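Beta-N-acetylhexosaminidase (Bacteroides fragilis, PDB 4PYS) probably removes terminal N-acetylhexosamine residues from glycans by hydrolysing their glycosidic bonds. Local coordinates at residues D411-N416 with L457-W462; V381-N386 with S418-E423; W132-L137 with G430-L435. All blocks are in the same frame, centred on the assembly; numbering follows the deposited sequence.

Interaction 1 (D411-N416 with L457-W462); sequences DVYLRN and LAEQMW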
loop_
_atom_site.group_PDB
_atom_site.type_symbol
_atom_site.label_atom_id
_atom_site.label_comp_id
_atom_site.label_asym_id
_atom_site.label_seq_id
_atom_site.Cartn_x
_atom_site.Cartn_y
_atom_site.Cartn_z
ATOM N N ASP A 411 -13.812 -11.965 -10.991
ATOM C CA ASP A 411 -14.564 -10.945 -10.269
ATOM C C ASP A 411 -13.759 -9.654 -10.186
ATOM O O ASP A 411 -14.282 -8.570 -10.465
ATOM C CB ASP A 411 -14.935 -11.418 -8.847
ATOM C CG ASP A 411 -15.867 -12.610 -8.850
ATOM O OD1 ASP A 411 -16.851 -12.616 -9.633
ATOM O OD2 ASP A 411 -15.623 -13.548 -8.055
ATOM N N VAL A 412 -12.490 -9.753 -9.806
ATOM C CA VAL A 412 -11.719 -8.522 -9.638
ATOM C C VAL A 412 -11.505 -7.850 -10.996
ATOM O O VAL A 412 -11.663 -6.638 -11.125
ATOM C CB VAL A 412 -10.397 -8.720 -8.845
ATOM C CG1 VAL A 412 -9.576 -9.846 -9.405
ATOM C CG2 VAL A 412 -9.586 -7.421 -8.818
ATOM N N TYR A 413 -11.214 -8.634 -12.028
ATOM C CA TYR A 413 -10.947 -8.032 -13.334
ATOM C C TYR A 413 -12.181 -7.412 -13.988
ATOM O O TYR A 413 -12.103 -6.326 -14.577
ATOM C CB TYR A 413 -10.310 -9.064 -14.279
ATOM C CG TYR A 413 -9.655 -8.402 -15.480
ATOM C CD1 TYR A 413 -8.411 -7.800 -15.365
ATOM C CD2 TYR A 413 -10.285 -8.377 -16.714
ATOM C CE1 TYR A 413 -7.807 -7.180 -16.448
ATOM C CE2 TYR A 413 -9.681 -7.757 -17.812
ATOM C CZ TYR A 413 -8.450 -7.167 -17.666
ATOM O OH TYR A 413 -7.838 -6.544 -18.743
ATOM N N LEU A 414 -13.325 -8.075 -13.861
ATOM C CA LEU A 414 -14.502 -7.695 -14.638
ATOM C C LEU A 414 -15.503 -6.835 -13.870
ATOM O O LEU A 414 -16.308 -6.151 -14.491
ATOM C CB LEU A 414 -15.241 -8.943 -15.134
ATOM C CG LEU A 414 -14.489 -9.885 -16.065
ATOM C CD1 LEU A 414 -15.364 -11.112 -16.336
ATOM C CD2 LEU A 414 -14.137 -9.166 -17.352
ATOM N N ARG A 415 -15.482 -6.882 -12.535
ATOM C CA ARG A 415 -16.604 -6.316 -11.776
ATOM C C ARG A 415 -16.180 -5.523 -10.529
ATOM O O ARG A 415 -16.940 -5.420 -9.571
ATOM C CB ARG A 415 -17.605 -7.429 -11.396
ATOM C CG ARG A 415 -18.456 -7.930 -12.582
ATOM C CD ARG A 415 -19.350 -9.136 -12.220
ATOM N NE ARG A 415 -18.566 -10.321 -11.871
ATOM C CZ ARG A 415 -18.096 -11.200 -12.755
ATOM N NH1 ARG A 415 -18.320 -11.039 -14.055
ATOM N NH2 ARG A 415 -17.396 -12.244 -12.343
ATOM N N ASN A 416 -14.989 -4.938 -10.565
ATOM C CA ASN A 416 -14.442 -4.233 -9.391
ATOM C C ASN A 416 -14.999 -2.821 -9.275
ATOM O O ASN A 416 -14.717 -1.978 -10.122
ATOM C CB ASN A 416 -12.920 -4.169 -9.523
ATOM C CG ASN A 416 -12.234 -3.668 -8.268
ATOM O OD1 ASN A 416 -12.863 -3.484 -7.224
ATOM N ND2 ASN A 416 -10.926 -3.448 -8.367
ATOM N N LEU A 457 -5.440 -6.057 -9.889
ATOM C CA LEU A 457 -5.490 -4.751 -9.225
ATOM C C LEU A 457 -4.376 -3.841 -9.730
ATOM O O LEU A 457 -4.618 -2.667 -10.027
ATOM C CB LEU A 457 -5.425 -4.919 -7.697
ATOM C CG LEU A 457 -6.657 -5.628 -7.130
ATOM C CD1 LEU A 457 -6.481 -5.984 -5.650
ATOM C CD2 LEU A 457 -7.912 -4.781 -7.346
ATOM N N ALA A 458 -3.161 -4.367 -9.852
ATOM C CA ALA A 458 -2.044 -3.571 -10.385
ATOM C C ALA A 458 -2.304 -3.117 -11.802
ATOM O O ALA A 458 -1.938 -2.009 -12.184
ATOM C CB ALA A 458 -0.734 -4.356 -10.322
ATOM N N GLU A 459 -2.932 -3.975 -12.598
ATOM C CA GLU A 459 -3.264 -3.616 -13.984
ATOM C C GLU A 459 -4.278 -2.467 -14.000
ATOM O O GLU A 459 -4.152 -1.502 -14.767
ATOM C CB GLU A 459 -3.843 -4.850 -14.690
ATOM C CG GLU A 459 -4.146 -4.657 -16.168
ATOM C CD GLU A 459 -2.914 -4.775 -17.042
ATOM O OE1 GLU A 459 -1.801 -4.900 -16.496
ATOM O OE2 GLU A 459 -3.052 -4.741 -18.283
ATOM N N GLN A 460 -5.293 -2.568 -13.152
ATOM C CA GLN A 460 -6.319 -1.523 -13.080
ATOM C C GLN A 460 -5.740 -0.201 -12.587
ATOM O O GLN A 460 -6.154 0.873 -13.036
ATOM C CB GLN A 460 -7.451 -2.005 -12.161
ATOM C CG GLN A 460 -8.318 -3.075 -12.858
ATOM C CD GLN A 460 -9.304 -3.744 -11.930
ATOM O OE1 GLN A 460 -9.233 -3.602 -10.713
ATOM N NE2 GLN A 460 -10.230 -4.495 -12.507
HETATM N N MSE A 461 -4.766 -0.281 -11.684
HETATM C CA MSE A 461 -4.133 0.936 -11.164
HETATM C C MSE A 461 -3.249 1.607 -12.198
HETATM O O MSE A 461 -3.237 2.832 -12.318
HETATM C CB MSE A 461 -3.258 0.582 -9.966
HETATM C CG MSE A 461 -4.040 0.184 -8.707
HETATM SE SE MSE A 461 -2.798 -0.554 -7.421
HETATM C CE MSE A 461 -4.110 -1.201 -6.109
ATOM N N TRP A 462 -2.467 0.810 -12.918
ATOM C CA TRP A 462 -1.434 1.391 -13.786
ATOM C C TRP A 462 -1.840 1.558 -15.254
ATOM O O TRP A 462 -1.671 2.632 -15.847
ATOM C CB TRP A 462 -0.134 0.554 -13.701
ATOM C CG TRP A 462 0.916 1.111 -14.632
ATOM C CD1 TRP A 462 1.036 0.872 -15.980
ATOM C CD2 TRP A 462 1.961 2.015 -14.288
ATOM N NE1 TRP A 462 2.098 1.591 -16.491
ATOM C CE2 TRP A 462 2.688 2.295 -15.464
ATOM C CE3 TRP A 462 2.367 2.616 -13.088
ATOM C CZ2 TRP A 462 3.795 3.152 -15.483
ATOM C CZ3 TRP A 462 3.470 3.463 -13.103
ATOM C CH2 TRP A 462 4.173 3.729 -14.293
HETATM O O HOH W 1 -10.109 -4.725 -15.592
#
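Q460 reaches from helix 457-462 across to V412 and N416 and uses both ends of its amide there. Its CG stands anti to the carbonyl carbon (chi1 -74°) and the chain runs extended beyond it, which carries the amide between the two. NE2 donates to the carbonyl oxygen V412 O at 2.9 Å, coming in tilted from the carbonyl plane. On the other branch, OE1 accepts from N416 ND2 at 2.9 Å in a fairly straight bond (165° at the hydrogen) that lies in the amide plane of N416. The two amides are turned only 29° against each other. Beside them V412 CG2 makes tight apolar contact with L457 CD2 at 3.5 Å, the side chains crossing at about a right angle; N416 ND2 lies against the same methyl. On the flank, a water accepts from Q460 NE2 and donates to Y413 O while sitting over the centre of one face of the Y413 ring. Y413 OH itself bonds E468 O, and N416 OD1 accepts from the backbone of Y388 and S418. Both helices pack outside the barrel, N416 and Q460 resting on M431 of strand 428-435. The buried amides of Q460 and N416 are thus bonded at both ends, which fixes their rotation and ties segment 411-416 to the last turns of helix 453-462 through neutral amide and carbonyl groups.

Interaction 2 (V381-N386 with S418-E423); sequences VICGTN and SYRPRE. With FMT (formic acid), chain H.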
loop_
_atom_site.group_PDB
_atom_site.type_symbol
_atom_site.label_atom_id
_atom_site.label_comp_id
_atom_site.label_asym_id
_atom_site.label_seq_id
_atom_site.Cartn_x
_atom_site.Cartn_y
_atom_site.Cartn_z
ATOM N N VAL A 381 -10.605 10.903 -2.375
ATOM C CA VAL A 381 -10.997 9.521 -2.094
ATOM C C VAL A 381 -9.994 8.527 -2.640
ATOM O O VAL A 381 -9.527 8.668 -3.777
ATOM C CB VAL A 381 -12.348 9.190 -2.776
ATOM C CG1 VAL A 381 -12.686 7.701 -2.650
ATOM C CG2 VAL A 381 -13.448 10.013 -2.202
ATOM N N ILE A 382 -9.682 7.509 -1.836
ATOM C CA ILE A 382 -8.961 6.332 -2.311
ATOM C C ILE A 382 -9.964 5.189 -2.433
ATOM O O ILE A 382 -10.713 4.920 -1.484
ATOM C CB ILE A 382 -7.858 5.926 -1.312
ATOM C CG1 ILE A 382 -6.789 7.018 -1.243
ATOM C CG2 ILE A 382 -7.234 4.565 -1.708
ATOM C CD1 ILE A 382 -6.001 7.010 0.071
ATOM N N CYS A 383 -10.009 4.541 -3.599
ATOM C CA CYS A 383 -10.981 3.474 -3.832
ATOM C C CYS A 383 -10.402 2.138 -3.410
ATOM O O CYS A 383 -9.549 1.580 -4.103
ATOM C CB CYS A 383 -11.392 3.421 -5.316
ATOM S SG CYS A 383 -12.097 4.952 -5.935
ATOM N N GLY A 384 -10.869 1.619 -2.272
ATOM C CA GLY A 384 -10.343 0.371 -1.740
ATOM C C GLY A 384 -11.443 -0.550 -1.254
ATOM O O GLY A 384 -11.403 -1.040 -0.125
ATOM N N THR A 385 -12.418 -0.804 -2.119
ATOM C CA THR A 385 -13.614 -1.537 -1.709
ATOM C C THR A 385 -13.343 -3.015 -1.474
ATOM O O THR A 385 -12.552 -3.640 -2.199
ATOM C CB THR A 385 -14.756 -1.354 -2.729
ATOM O OG1 THR A 385 -14.280 -1.666 -4.041
ATOM C CG2 THR A 385 -15.230 0.082 -2.722
ATOM N N ASN A 386 -13.993 -3.571 -0.452
ATOM C CA ASN A 386 -13.791 -4.971 -0.111
ATOM C C ASN A 386 -14.063 -5.903 -1.284
ATOM O O ASN A 386 -13.221 -6.746 -1.610
ATOM C CB ASN A 386 -14.547 -5.386 1.175
ATOM C CG ASN A 386 -15.969 -4.829 1.267
ATOM O OD1 ASN A 386 -16.584 -4.422 0.279
ATOM N ND2 ASN A 386 -16.508 -4.836 2.488
ATOM N N SER A 418 -14.024 -0.542 -7.477
ATOM C CA SER A 418 -12.927 0.405 -7.289
ATOM C C SER A 418 -12.211 0.770 -8.590
ATOM O O SER A 418 -11.421 1.711 -8.622
ATOM C CB SER A 418 -11.934 -0.116 -6.252
ATOM O OG SER A 418 -12.483 0.002 -4.952
ATOM N N TYR A 419 -12.500 0.043 -9.663
ATOM C CA TYR A 419 -11.919 0.354 -10.968
ATOM C C TYR A 419 -12.871 1.239 -11.756
ATOM O O TYR A 419 -13.950 0.799 -12.180
ATOM C CB TYR A 419 -11.602 -0.941 -11.738
ATOM C CG TYR A 419 -11.009 -0.681 -13.101
ATOM C CD1 TYR A 419 -9.985 0.248 -13.269
ATOM C CD2 TYR A 419 -11.482 -1.347 -14.229
ATOM C CE1 TYR A 419 -9.435 0.502 -14.541
ATOM C CE2 TYR A 419 -10.939 -1.101 -15.491
ATOM C CZ TYR A 419 -9.910 -0.180 -15.633
ATOM O OH TYR A 419 -9.369 0.062 -16.887
ATOM N N ARG A 420 -12.487 2.506 -11.928
ATOM C CA ARG A 420 -13.357 3.494 -12.553
ATOM C C ARG A 420 -12.593 4.210 -13.670
ATOM O O ARG A 420 -12.154 5.351 -13.506
ATOM C CB ARG A 420 -13.869 4.484 -11.489
ATOM C CG ARG A 420 -14.650 3.791 -10.361
ATOM C CD ARG A 420 -14.873 4.682 -9.122
ATOM N NE ARG A 420 -15.567 5.936 -9.418
ATOM C CZ ARG A 420 -16.880 6.126 -9.296
ATOM N NH1 ARG A 420 -17.670 5.140 -8.892
ATOM N NH2 ARG A 420 -17.415 7.309 -9.587
ATOM N N PRO A 421 -12.427 3.534 -14.816
ATOM C CA PRO A 421 -11.556 4.054 -15.881
ATOM C C PRO A 421 -12.013 5.386 -16.499
ATOM O O PRO A 421 -11.207 6.054 -17.149
ATOM C CB PRO A 421 -11.569 2.927 -16.925
ATOM C CG PRO A 421 -12.860 2.182 -16.668
ATOM C CD PRO A 421 -12.970 2.204 -15.154
ATOM N N ARG A 422 -13.271 5.771 -16.308
ATOM C CA ARG A 422 -13.728 7.061 -16.827
ATOM C C ARG A 422 -13.138 8.220 -16.026
ATOM O O ARG A 422 -13.203 8.214 -14.791
ATOM C CB ARG A 422 -15.253 7.138 -16.845
ATOM C CG ARG A 422 -15.820 6.822 -18.192
ATOM C CD ARG A 422 -17.288 7.167 -18.314
ATOM N NE ARG A 422 -17.512 8.603 -18.431
ATOM C CZ ARG A 422 -18.168 9.321 -17.526
ATOM N NH1 ARG A 422 -18.338 10.626 -17.700
ATOM N NH2 ARG A 422 -18.657 8.726 -16.445
ATOM N N GLU A 423 -12.574 9.193 -16.755
ATOM C CA GLU A 423 -11.772 10.314 -16.222
ATOM C C GLU A 423 -12.156 10.775 -14.821
ATOM O O GLU A 423 -11.483 10.426 -13.844
ATOM C CB GLU A 423 -11.813 11.510 -17.181
HETATM C C FMT H . -14.730 -6.813 5.030
HETATM O O1 FMT H . -15.779 -6.426 4.521
HETATM O O2 FMT H . -14.596 -7.923 5.558
#
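C383 and T385 close around the hydroxyl of S418, with the intervening G384 bringing its backbone past the same atom. After two strand residues that face other parts of the barrel, the chain comes at C383 to its closest backbone approach, CA to CA of S418 being 5.0 Å. The side chain of C383 points toward the loop, its CB 3.6 Å from S418 OG, while SG, beside its own backbone N, lies 4.2 Å from CD of R420. Only that methylene part of R420 packs here; its guanidinium goes on to a salt bridge with E424. G384 follows, its N 3.5 Å from S418 OG, and the next nitrogen, T385 N, comes nearer, 2.9 Å from S418 OG. T385, at the N-cap position of helix 386-389, carries the polar link: S418 OG donates to T385 OG1 at a short 2.6 Å. T385 OG1 sits between its own backbone N and carbonyl carbon (chi1 52°), and S418 OG lies anti to its carbonyl carbon (chi1 -74°), which brings the two hydroxyls together. T385 OG1 is also hydrogen-bonded to Y387 O, so this buried oxygen has two partners, S418 OG and Y387 O. N386 turns away from the loop; its ND2 donates to O1 of a formic acid, probably from the crystallisation liquor, at 2.7 Å, and also pairs with N362 OD1. The contact thus lies where a strand of the TIM barrel, 381-383, flanked in the sheet by strands 356-360 and 428-435, gives way to its following loop and helix 386-389, and the loop between helix 409-415 and strand 428-435 passes over that junction.

Interaction 3 (W132-L137 with G430-L435); sequences WRSFML and GMSSAL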
loop_
_atom_site.group_PDB
_atom_site.type_symbol
_atom_site.label_atom_id
_atom_site.label_comp_id
_atom_site.label_asym_id
_atom_site.label_seq_id
_atom_site.Cartn_x
_atom_site.Cartn_y
_atom_site.Cartn_z
ATOM N N TRP A 132 -2.647 7.418 -7.107
ATOM C CA TRP A 132 -2.524 6.657 -5.865
ATOM C C TRP A 132 -2.684 5.177 -6.170
ATOM O O TRP A 132 -3.738 4.757 -6.657
ATOM C CB TRP A 132 -3.607 7.079 -4.851
ATOM C CG TRP A 132 -3.512 6.275 -3.577
ATOM C CD1 TRP A 132 -3.911 4.977 -3.383
ATOM C CD2 TRP A 132 -2.973 6.718 -2.324
ATOM N NE1 TRP A 132 -3.645 4.591 -2.092
ATOM C CE2 TRP A 132 -3.072 5.644 -1.422
ATOM C CE3 TRP A 132 -2.419 7.924 -1.881
ATOM C CZ2 TRP A 132 -2.624 5.735 -0.093
ATOM C CZ3 TRP A 132 -1.972 8.010 -0.568
ATOM C CH2 TRP A 132 -2.078 6.924 0.307
ATOM N N ARG A 133 -1.646 4.393 -5.883
ATOM C CA ARG A 133 -1.626 2.953 -6.184
ATOM C C ARG A 133 -0.987 2.262 -4.987
ATOM O O ARG A 133 0.240 2.307 -4.833
ATOM C CB ARG A 133 -0.802 2.695 -7.467
ATOM C CG ARG A 133 -1.328 3.504 -8.683
ATOM C CD ARG A 133 -0.537 3.269 -9.983
ATOM N NE ARG A 133 0.897 3.462 -9.768
ATOM C CZ ARG A 133 1.503 4.644 -9.656
ATOM N NH1 ARG A 133 0.814 5.791 -9.737
ATOM N NH2 ARG A 133 2.823 4.679 -9.451
ATOM N N SER A 134 -1.796 1.647 -4.114
ATOM C CA SER A 134 -1.237 1.152 -2.840
ATOM C C SER A 134 -1.571 -0.295 -2.530
ATOM O O SER A 134 -2.553 -0.850 -3.035
ATOM C CB SER A 134 -1.695 2.001 -1.644
ATOM O OG SER A 134 -3.093 1.865 -1.443
ATOM N N PHE A 135 -0.729 -0.886 -1.682
ATOM C CA PHE A 135 -0.989 -2.202 -1.113
ATOM C C PHE A 135 -0.880 -2.035 0.390
ATOM O O PHE A 135 0.065 -1.413 0.870
ATOM C CB PHE A 135 0.062 -3.215 -1.562
ATOM C CG PHE A 135 -0.031 -4.532 -0.838
ATOM C CD1 PHE A 135 -1.104 -5.378 -1.071
ATOM C CD2 PHE A 135 0.943 -4.915 0.076
ATOM C CE1 PHE A 135 -1.207 -6.607 -0.420
ATOM C CE2 PHE A 135 0.845 -6.151 0.747
ATOM C CZ PHE A 135 -0.234 -6.985 0.501
HETATM N N MSE A 136 -1.852 -2.575 1.118
HETATM C CA MSE A 136 -1.841 -2.527 2.580
HETATM C C MSE A 136 -1.598 -3.898 3.189
HETATM O O MSE A 136 -2.211 -4.886 2.774
HETATM C CB MSE A 136 -3.186 -2.023 3.104
HETATM C CG MSE A 136 -3.151 -1.756 4.619
HETATM SE SE MSE A 136 -4.873 -2.026 5.471
HETATM C CE MSE A 136 -4.772 -3.949 5.678
ATOM N N LEU A 137 -0.721 -3.964 4.192
ATOM C CA LEU A 137 -0.522 -5.209 4.936
ATOM C C LEU A 137 -0.903 -4.976 6.386
ATOM O O LEU A 137 -0.515 -3.964 6.978
ATOM C CB LEU A 137 0.934 -5.686 4.842
ATOM C CG LEU A 137 1.238 -7.009 5.562
ATOM C CD1 LEU A 137 0.421 -8.153 4.987
ATOM C CD2 LEU A 137 2.721 -7.319 5.479
ATOM N N GLY A 430 -7.122 7.335 -6.618
ATOM C CA GLY A 430 -6.669 6.068 -7.156
ATOM C C GLY A 430 -7.288 4.914 -6.405
ATOM O O GLY A 430 -8.412 5.027 -5.903
HETATM N N MSE A 431 -6.529 3.829 -6.301
HETATM C CA MSE A 431 -7.029 2.565 -5.796
HETATM C C MSE A 431 -6.094 1.974 -4.766
HETATM O O MSE A 431 -4.877 2.211 -4.803
HETATM C CB MSE A 431 -7.137 1.567 -6.953
HETATM C CG MSE A 431 -8.046 2.017 -8.071
HETATM SE SE MSE A 431 -7.984 0.681 -9.507
HETATM C CE MSE A 431 -8.512 -0.879 -8.480
ATOM N N SER A 432 -6.657 1.177 -3.863
ATOM C CA SER A 432 -5.833 0.411 -2.930
ATOM C C SER A 432 -6.155 -1.069 -3.035
ATOM O O SER A 432 -7.184 -1.455 -3.597
ATOM C CB SER A 432 -6.034 0.878 -1.486
ATOM O OG SER A 432 -7.381 0.770 -1.088
ATOM N N SER A 433 -5.251 -1.884 -2.503
ATOM C CA SER A 433 -5.450 -3.322 -2.387
ATOM C C SER A 433 -5.038 -3.636 -0.958
ATOM O O SER A 433 -4.224 -2.909 -0.377
ATOM C CB SER A 433 -4.548 -4.058 -3.362
ATOM O OG SER A 433 -3.200 -3.636 -3.237
ATOM N N ALA A 434 -5.601 -4.690 -0.372
ATOM C CA ALA A 434 -5.319 -4.956 1.033
ATOM C C ALA A 434 -5.215 -6.428 1.356
ATOM O O ALA A 434 -5.888 -7.273 0.753
ATOM C CB ALA A 434 -6.376 -4.318 1.920
ATOM N N LEU A 435 -4.383 -6.723 2.345
ATOM C CA LEU A 435 -4.306 -8.074 2.874
ATOM C C LEU A 435 -4.461 -7.994 4.385
ATOM O O LEU A 435 -3.488 -7.729 5.103
ATOM C CB LEU A 435 -2.963 -8.711 2.492
ATOM C CG LEU A 435 -2.778 -10.226 2.716
ATOM C CD1 LEU A 435 -2.678 -10.645 4.182
ATOM C CD2 LEU A 435 -3.898 -11.007 2.038
#
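The carbonyl oxygen S134 O is gripped twice by S433, by its backbone N and its hydroxyl OG, each at 2.9 Å. The hydroxyl arrives in the carbonyl plane, on a lone pair, whereas the N-H comes in tilted by 34°. S433 OG reaches it from between its own backbone N and carbonyl carbon (chi1 52°); S433 OG also lies at the edge of the F135 ring, 3.5 Å from CD1. Backbone bonds continue the pairing from M431 N to W132 O through to L435 N to M136 O. F135 and L435 lie side by side on the same face, CZ meeting CB at 3.8 Å, and L137 CD1 meets L435 CD1. The opposite face carries S134, whose OG sits 3.1 Å from S432 CB, and the selenomethionine M136, bent so that CE lies 4.1 Å from A434 CB. W132 lays the edge of its indole at M431 O, and its NE1 donates a weak hydrogen bond to S134 OG. G430, with backbone angles that call for glycine, brings its CA within 3.2 Å of W132 O. Helices 146-158 and 453-462 cover the F135 face. Parallel pairing of the barrel's first and last strands, 132-138 and 428-435, closes the TIM barrel.

In the fold
From the N terminus, strand 132-138 comes first, and interaction 3 closes the longest loop when it meets strand 428-435 almost 300 residues later. Interaction 2 falls entirely within that loop, joining the end of strand 381-383 to the loop at 418-423 that leads into strand 428-435. Interaction 1 crosses both: it starts at helix 409-415, between the two segments of interaction 2, and closes at helix 453-462, past the last strand. The three meet at strand 428-435, which pairs with strand 381-383 on one edge and strand 132-138 on the other, while M431 packs against N416 and Q460 of interaction 1. Barrel wall, outer helices and connecting loop are thus tied together.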